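Long-range contact in metagenomic carboxyl esterase MGS0156 (Uncultured organism, PDB 5D8M), which probably hydrolyses carboxylic ester bonds: residues 52-64 / 318-330. Residues are numbered along the deposited sequence; the frame is centred on the assembly and turned at random.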
loop_
_atom_site.group_PDB
_atom_site.type_symbol
_atom_site.label_atom_id
_atom_site.label_comp_id
_atom_site.label_asym_id
_atom_site.label_seq_id
_atom_site.Cartn_x
_atom_site.Cartn_y
_atom_site.Cartn_z
ATOM N N LEU A 52 19.145 -7.836 -7.417
ATOM C CA LEU A 52 17.722 -7.657 -7.230
ATOM C C LEU A 52 17.248 -6.559 -8.167
ATOM O O LEU A 52 17.927 -5.547 -8.319
ATOM C CB LEU A 52 17.384 -7.299 -5.773
ATOM C CG LEU A 52 17.747 -8.308 -4.683
ATOM C CD1 LEU A 52 17.265 -7.802 -3.325
ATOM C CD2 LEU A 52 17.133 -9.649 -4.995
ATOM N N PRO A 53 16.094 -6.772 -8.809
ATOM C CA PRO A 53 15.488 -5.739 -9.653
ATOM C C PRO A 53 15.337 -4.426 -8.898
ATOM O O PRO A 53 14.943 -4.435 -7.717
ATOM C CB PRO A 53 14.120 -6.327 -10.004
ATOM C CG PRO A 53 14.341 -7.804 -9.935
ATOM C CD PRO A 53 15.340 -8.038 -8.839
ATOM N N GLY A 54 15.652 -3.320 -9.573
ATOM C CA GLY A 54 15.492 -1.996 -9.005
ATOM C C GLY A 54 16.569 -1.558 -8.018
ATOM O O GLY A 54 16.430 -0.502 -7.395
ATOM N N ASP A 55 17.629 -2.356 -7.858
ATOM C CA ASP A 55 18.733 -1.999 -6.959
ATOM C C ASP A 55 19.215 -0.560 -7.202
ATOM O O ASP A 55 19.318 -0.108 -8.347
ATOM C CB ASP A 55 19.912 -2.958 -7.126
ATOM C CG ASP A 55 20.981 -2.782 -6.028
ATOM O OD1 ASP A 55 20.625 -2.791 -4.824
ATOM O OD2 ASP A 55 22.179 -2.651 -6.364
ATOM N N ARG A 56 19.508 0.146 -6.115
ATOM C CA ARG A 56 19.989 1.525 -6.164
ATOM C C ARG A 56 20.754 1.787 -4.872
ATOM O O ARG A 56 20.745 0.949 -3.963
ATOM C CB ARG A 56 18.824 2.516 -6.302
ATOM C CG ARG A 56 17.820 2.420 -5.153
ATOM C CD ARG A 56 16.870 3.640 -5.079
ATOM N NE ARG A 56 15.927 3.683 -6.189
ATOM C CZ ARG A 56 14.877 4.498 -6.263
ATOM N NH1 ARG A 56 14.613 5.373 -5.285
ATOM N NH2 ARG A 56 14.089 4.438 -7.327
ATOM N N SER A 57 21.397 2.942 -4.766
ATOM C CA SER A 57 22.099 3.258 -3.527
ATOM C C SER A 57 21.095 3.472 -2.411
ATOM O O SER A 57 20.041 4.065 -2.639
ATOM C CB SER A 57 22.972 4.497 -3.674
ATOM O OG SER A 57 23.565 4.810 -2.420
ATOM N N SER A 58 21.421 2.990 -1.213
ATOM C CA SER A 58 20.569 3.199 -0.040
ATOM C C SER A 58 20.935 4.471 0.745
ATOM O O SER A 58 20.228 4.855 1.691
ATOM C CB SER A 58 20.640 1.984 0.893
ATOM O OG SER A 58 21.957 1.818 1.371
ATOM N N ASP A 59 22.033 5.116 0.354
ATOM C CA ASP A 59 22.518 6.313 1.040
ATOM C C ASP A 59 21.538 7.481 0.980
ATOM O O ASP A 59 20.840 7.667 -0.017
ATOM C CB ASP A 59 23.857 6.766 0.449
ATOM C CG ASP A 59 24.954 5.746 0.649
ATOM O OD1 ASP A 59 24.729 4.760 1.383
ATOM O OD2 ASP A 59 26.048 5.934 0.080
ATOM N N GLY A 60 21.516 8.278 2.041
ATOM C CA GLY A 60 20.678 9.461 2.099
ATOM C C GLY A 60 19.192 9.143 1.994
ATOM O O GLY A 60 18.656 8.357 2.765
ATOM N N ASP A 61 18.540 9.755 1.018
ATOM C CA ASP A 61 17.116 9.579 0.792
ATOM C C ASP A 61 16.864 8.588 -0.344
ATOM O O ASP A 61 15.719 8.385 -0.734
ATOM C CB ASP A 61 16.456 10.928 0.465
ATOM C CG ASP A 61 16.620 11.944 1.570
ATOM O OD1 ASP A 61 16.249 11.642 2.735
ATOM O OD2 ASP A 61 17.131 13.049 1.268
ATOM N N GLY A 62 17.937 7.978 -0.859
ATOM C CA GLY A 62 17.867 7.049 -1.980
ATOM C C GLY A 62 16.753 5.998 -1.953
ATOM O O GLY A 62 16.032 5.827 -2.929
ATOM N N ILE A 63 16.615 5.278 -0.849
ATOM C CA ILE A 63 15.518 4.323 -0.746
ATOM C C ILE A 63 14.388 4.813 0.159
ATOM O O ILE A 63 13.211 4.565 -0.121
ATOM C CB ILE A 63 15.995 2.930 -0.249
ATOM C CG1 ILE A 63 16.764 3.030 1.078
ATOM C CG2 ILE A 63 16.830 2.243 -1.351
ATOM C CD1 ILE A 63 16.995 1.653 1.812
ATOM N N LEU A 64 14.744 5.510 1.230
ATOM C CA LEU A 64 13.774 5.947 2.235
ATOM C C LEU A 64 14.069 7.357 2.663
ATOM O O LEU A 64 15.173 7.637 3.128
ATOM C CB LEU A 64 13.817 5.037 3.460
ATOM C CG LEU A 64 13.459 3.568 3.248
ATOM C CD1 LEU A 64 13.975 2.736 4.433
ATOM C CD2 LEU A 64 11.918 3.424 3.120
ATOM N N SER A 318 6.743 6.269 -16.458
ATOM C CA SER A 318 8.135 6.519 -16.832
ATOM C C SER A 318 9.146 6.487 -15.680
ATOM O O SER A 318 10.338 6.561 -15.916
ATOM C CB SER A 318 8.229 7.881 -17.515
ATOM O OG SER A 318 7.835 8.888 -16.597
ATOM N N LYS A 319 8.687 6.389 -14.438
ATOM C CA LYS A 319 9.622 6.363 -13.305
ATOM C C LYS A 319 9.316 5.179 -12.384
ATOM O O LYS A 319 9.149 5.349 -11.178
ATOM C CB LYS A 319 9.561 7.690 -12.531
ATOM C CG LYS A 319 10.029 8.916 -13.357
ATOM C CD LYS A 319 11.521 8.790 -13.699
ATOM C CE LYS A 319 11.992 9.971 -14.549
ATOM N NZ LYS A 319 13.458 9.890 -14.829
ATOM N N ASN A 320 9.265 3.982 -12.959
ATOM C CA ASN A 320 8.769 2.785 -12.273
ATOM C C ASN A 320 9.857 2.017 -11.521
ATOM O O ASN A 320 9.574 1.047 -10.816
ATOM C CB ASN A 320 8.090 1.865 -13.295
ATOM C CG ASN A 320 7.299 0.741 -12.644
ATOM O OD1 ASN A 320 7.600 -0.436 -12.833
ATOM N ND2 ASN A 320 6.293 1.101 -11.881
ATOM N N SER A 321 11.103 2.447 -11.685
ATOM C CA SER A 321 12.228 1.773 -11.042
ATOM C C SER A 321 12.278 2.065 -9.542
ATOM O O SER A 321 12.303 3.224 -9.125
ATOM C CB SER A 321 13.545 2.187 -11.696
ATOM O OG SER A 321 13.583 1.757 -13.039
ATOM N N TYR A 322 12.277 1.000 -8.746
ATOM C CA TYR A 322 12.422 1.093 -7.297
ATOM C C TYR A 322 12.817 -0.304 -6.802
ATOM O O TYR A 322 12.411 -1.298 -7.402
ATOM C CB TYR A 322 11.124 1.559 -6.600
ATOM C CG TYR A 322 11.336 1.764 -5.124
ATOM C CD1 TYR A 322 11.950 2.929 -4.643
ATOM C CD2 TYR A 322 10.985 0.778 -4.206
ATOM C CE1 TYR A 322 12.181 3.108 -3.292
ATOM C CE2 TYR A 322 11.228 0.946 -2.853
ATOM C CZ TYR A 322 11.818 2.103 -2.408
ATOM O OH TYR A 322 12.055 2.241 -1.072
ATOM N N PRO A 323 13.608 -0.397 -5.714
ATOM C CA PRO A 323 13.963 -1.750 -5.232
ATOM C C PRO A 323 12.838 -2.448 -4.464
ATOM O O PRO A 323 12.950 -2.670 -3.251
ATOM C CB PRO A 323 15.169 -1.494 -4.313
ATOM C CG PRO A 323 15.007 -0.075 -3.855
ATOM C CD PRO A 323 14.427 0.644 -5.071
ATOM N N ARG A 324 11.764 -2.796 -5.170
ATOM C CA ARG A 324 10.634 -3.537 -4.569
ATOM C C ARG A 324 11.036 -4.862 -3.868
ATOM O O ARG A 324 10.524 -5.134 -2.775
ATOM C CB ARG A 324 9.545 -3.804 -5.649
ATOM C CG ARG A 324 8.839 -2.495 -6.143
ATOM C CD ARG A 324 7.860 -2.770 -7.291
ATOM N NE ARG A 324 8.561 -3.163 -8.522
ATOM C CZ ARG A 324 9.011 -2.292 -9.420
ATOM N NH1 ARG A 324 9.633 -2.719 -10.505
ATOM N NH2 ARG A 324 8.833 -0.994 -9.225
ATOM N N PRO A 325 11.953 -5.675 -4.455
ATOM C CA PRO A 325 12.317 -6.901 -3.730
ATOM C C PRO A 325 12.915 -6.620 -2.367
ATOM O O PRO A 325 12.542 -7.283 -1.393
ATOM C CB PRO A 325 13.361 -7.561 -4.637
ATOM C CG PRO A 325 13.025 -7.035 -6.031
ATOM C CD PRO A 325 12.627 -5.609 -5.771
ATOM N N ALA A 326 13.822 -5.647 -2.296
ATOM C CA ALA A 326 14.435 -5.311 -1.019
ATOM C C ALA A 326 13.380 -4.786 -0.053
ATOM O O ALA A 326 13.398 -5.122 1.143
ATOM C CB ALA A 326 15.527 -4.304 -1.204
ATOM N N LEU A 327 12.460 -3.969 -0.573
ATOM C CA LEU A 327 11.382 -3.410 0.240
ATOM C C LEU A 327 10.509 -4.511 0.831
ATOM O O LEU A 327 10.218 -4.478 2.022
ATOM C CB LEU A 327 10.504 -2.449 -0.576
ATOM C CG LEU A 327 9.399 -1.704 0.207
ATOM C CD1 LEU A 327 9.986 -0.583 1.108
ATOM C CD2 LEU A 327 8.351 -1.109 -0.764
ATOM N N LEU A 328 10.086 -5.471 0.000
ATOM C CA LEU A 328 9.204 -6.535 0.461
ATOM C C LEU A 328 9.930 -7.460 1.453
ATOM O O LEU A 328 9.346 -7.878 2.450
ATOM C CB LEU A 328 8.672 -7.351 -0.714
ATOM C CG LEU A 328 7.568 -8.366 -0.406
ATOM C CD1 LEU A 328 6.321 -7.640 0.126
ATOM C CD2 LEU A 328 7.219 -9.198 -1.659
ATOM N N GLU A 329 11.192 -7.787 1.168
ATOM C CA GLU A 329 11.974 -8.557 2.108
ATOM C C GLU A 329 12.166 -7.828 3.448
ATOM O O GLU A 329 12.051 -8.443 4.514
ATOM C CB GLU A 329 13.333 -8.929 1.498
ATOM C CG GLU A 329 14.074 -9.951 2.349
ATOM C CD GLU A 329 15.522 -10.176 1.922
ATOM O OE1 GLU A 329 15.848 -10.040 0.705
ATOM O OE2 GLU A 329 16.348 -10.482 2.816
ATOM N N ALA A 330 12.440 -6.525 3.408
ATOM C CA ALA A 330 12.563 -5.751 4.639
ATOM C C ALA A 330 11.249 -5.759 5.424
ATOM O O ALA A 330 11.248 -5.904 6.656
ATOM C CB ALA A 330 13.009 -4.288 4.331
HETATM O O HOH W 1 15.849 -4.622 -4.684
#
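Tyr322 and Pro323 pack against Arg56 and Ile63 of the loop 52-64, at the N-terminal end of helix 324-338, the last helix of an alpha/beta fold built on a parallel sheet, as in alpha/beta hydrolases. Pro323 is the N-cap residue. The tight part of the contact surrounds these two residues. Tyr322 has CG anti to the backbone N (chi1 -175°), and its ring extends to the far end of the loop. There Tyr322 OH donates to Ile63 O at 2.8 Å, with the acceptor at the ring edge. Met41 of helix 34-48 also touches this ring. Pro323 CG meets Ile63 CG2 at 3.9 Å. Arg56 bends at chi3 and passes over Pro323 CD. Its guanidinium stands steeply to the tyrosine ring, the planes 74° apart, with Tyr322 CD1 over one guanidinium face. In the guanidinium plane, Arg56 NH1 gives a nearly straight bond to Gly62 O (2.8 Å), which closes the bend of the loop between Arg56 and Gly62. An alanine in place of Arg56 would probably leave Gly62 O without this donor and take away the packing on Pro323 CD and Tyr322 CD1. Gly54 has positive phi, and a CB there would clash with Tyr322 O; its CA instead makes a CH...O contact with that oxygen. The looser, more exposed side lies at Leu52 and Pro53. Leu52 CD1 rests on Pro325 CB at 4.1 Å, and Pro53 CD lies 3.8 Å from Pro325 CG. A water bridges the two segments, donating to Pro53 O at 3.2 Å and accepting from Ala326 N at 3.3 Å.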